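Local coordinates for protein N-alpha-acetyltransferase 30 (PDB 6YGA) that catalyses acetyl transfer from acetyl-CoA to the N-terminal methionine of proteins, as the catalytic subunit of the NatC complex, at residues 117-120 with 121-125. Sequence-based numbering, arbitrary orientation.
Sequences LETE and VENSA
E120 and N123 are joined twice, once through side chains and once through the backbone. In the side-chain bond, N123 ND2 donates to E120 OE1 at 3.1 Å with an N-H...O angle of 164°. The acceptor lies almost in the amide plane of N123, yet the amide nitrogen approaches from above the carboxylate plane, and the two flat groups are turned 48° apart. A bend at chi2 folds the E120 chain so that OE1 also comes within 3.4 Å of N123 CB. T119 OG1 gives the same OE1 a second, weak bond of 3.3 Å. The backbone bond, N123 N to E120 O at 3.2 Å, closes a type I beta turn from E120 to N123; through it strand 114-120 of the GNAT fold passes into helix 124-131. N123 is the N-cap of that helix: with CG turned away from its own backbone N (chi1 -165°), the amide reaches both partners, OD1 accepting from A126 N while ND2 holds E120, which supports the modelled amide orientation. In the packing around the turn, the T119 side chain touches A126 and L127 of the helix, whereas V121 touches F152 on the adjacent strand 151-157 and R140 on strand 136-141 beyond it.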
ATOM      1  N   LEU A 117      13.231  12.226  -0.173  1.00 39.97           N
ATOM      2  CA  LEU A 117      13.764  11.024   0.446  1.00 41.27           C
ATOM      3  C   LEU A 117      12.605  10.172   0.937  1.00 41.29           C
ATOM      4  O   LEU A 117      11.477  10.649   1.091  1.00 41.29           O
ATOM      5  CB  LEU A 117      14.723  11.353   1.601  1.00 43.44           C
ATOM      6  CG  LEU A 117      14.110  11.984   2.858  1.00 43.33           C
ATOM      7  CD1 LEU A 117      13.861  10.941   3.940  1.00 43.91           C
ATOM      8  CD2 LEU A 117      14.981  13.114   3.392  1.00 43.53           C
ATOM      9  N   GLU A 118      12.895   8.898   1.173  1.00 42.30           N
ATOM     10  CA  GLU A 118      11.962   7.978   1.803  1.00 43.21           C
ATOM     11  C   GLU A 118      12.547   7.522   3.128  1.00 47.12           C
ATOM     12  O   GLU A 118      13.766   7.363   3.257  1.00 53.42           O
ATOM     13  CB  GLU A 118      11.673   6.764   0.913  1.00 45.51           C
ATOM     14  CG  GLU A 118      11.127   7.110  -0.460  1.00 48.23           C
ATOM     15  CD  GLU A 118      12.158   6.960  -1.558  1.00 51.36           C
ATOM     16  OE1 GLU A 118      13.317   6.612  -1.246  1.00 52.56           O
ATOM     17  OE2 GLU A 118      11.806   7.186  -2.735  1.00 52.93           O
ATOM     18  N   THR A 119      11.678   7.319   4.113  1.00 45.88           N
ATOM     19  CA  THR A 119      12.112   6.872   5.424  1.00 47.19           C
ATOM     20  C   THR A 119      10.990   6.067   6.063  1.00 44.82           C
ATOM     21  O   THR A 119       9.832   6.132   5.641  1.00 43.02           O
ATOM     22  CB  THR A 119      12.519   8.056   6.316  1.00 51.35           C
ATOM     23  OG1 THR A 119      13.196   7.573   7.482  1.00 57.51           O
ATOM     24  CG2 THR A 119      11.303   8.845   6.746  1.00 49.04           C
ATOM     25  N   GLU A 120      11.356   5.287   7.076  1.00 45.17           N
ATOM     26  CA  GLU A 120      10.379   4.482   7.792  1.00 44.96           C
ATOM     27  C   GLU A 120       9.491   5.373   8.649  1.00 46.77           C
ATOM     28  O   GLU A 120       9.954   6.350   9.244  1.00 49.07           O
ATOM     29  CB  GLU A 120      11.084   3.451   8.674  1.00 46.97           C
ATOM     30  CG  GLU A 120      12.060   2.538   7.939  1.00 49.46           C
ATOM     31  CD  GLU A 120      13.471   3.108   7.853  1.00 56.11           C
ATOM     32  OE1 GLU A 120      13.644   4.333   8.033  1.00 57.87           O
ATOM     33  OE2 GLU A 120      14.413   2.324   7.607  1.00 58.94           O
ATOM     34  N   VAL A 121       8.201   5.032   8.717  1.00 48.23           N
ATOM     35  CA  VAL A 121       7.300   5.774   9.589  1.00 50.97           C
ATOM     36  C   VAL A 121       7.617   5.516  11.054  1.00 55.41           C
ATOM     37  O   VAL A 121       7.236   6.313  11.918  1.00 55.77           O
ATOM     38  CB  VAL A 121       5.833   5.426   9.279  1.00 50.73           C
ATOM     39  CG1 VAL A 121       5.584   5.476   7.782  1.00 47.49           C
ATOM     40  CG2 VAL A 121       5.478   4.062   9.840  1.00 54.11           C
ATOM     41  N   GLU A 122       8.312   4.419  11.354  1.00 59.69           N
ATOM     42  CA  GLU A 122       8.728   4.091  12.710  1.00 68.17           C
ATOM     43  C   GLU A 122      10.095   4.666  13.061  1.00 68.48           C
ATOM     44  O   GLU A 122      10.533   4.528  14.208  1.00 74.02           O
ATOM     45  CB  GLU A 122       8.746   2.569  12.903  1.00 75.72           C
ATOM     46  CG  GLU A 122       7.487   1.848  12.426  1.00 82.59           C
ATOM     47  CD  GLU A 122       6.246   2.201  13.232  1.00 88.95           C
ATOM     48  OE1 GLU A 122       6.382   2.768  14.338  1.00 92.20           O
ATOM     49  OE2 GLU A 122       5.127   1.902  12.760  1.00 90.21           O
ATOM     50  N   ASN A 123      10.776   5.300  12.103  1.00 61.19           N
ATOM     51  CA  ASN A 123      12.100   5.877  12.327  1.00 58.13           C
ATOM     52  C   ASN A 123      11.921   7.294  12.867  1.00 56.72           C
ATOM     53  O   ASN A 123      11.958   8.286  12.136  1.00 57.09           O
ATOM     54  CB  ASN A 123      12.915   5.855  11.040  1.00 55.75           C
ATOM     55  CG  ASN A 123      14.391   6.084  11.280  1.00 56.57           C
ATOM     56  OD1 ASN A 123      14.784   6.728  12.253  1.00 58.73           O
ATOM     57  ND2 ASN A 123      15.221   5.562  10.384  1.00 55.22           N
ATOM     58  N   SER A 124      11.721   7.375  14.184  1.00 56.83           N
ATOM     59  CA  SER A 124      11.492   8.666  14.825  1.00 58.56           C
ATOM     60  C   SER A 124      12.701   9.582  14.683  1.00 58.59           C
ATOM     61  O   SER A 124      12.551  10.784  14.441  1.00 58.55           O
ATOM     62  CB  SER A 124      11.150   8.459  16.300  1.00 63.87           C
ATOM     63  OG  SER A 124      10.137   7.479  16.455  1.00 66.85           O
ATOM     64  N   ALA A 125      13.908   9.031  14.829  1.00 58.64           N
ATOM     65  CA  ALA A 125      15.106   9.862  14.775  1.00 58.86           C
ATOM     66  C   ALA A 125      15.298  10.474  13.392  1.00 54.32           C
ATOM     67  O   ALA A 125      15.711  11.634  13.272  1.00 53.90           O
ATOM     68  CB  ALA A 125      16.330   9.043  15.182  1.00 63.22           C
TER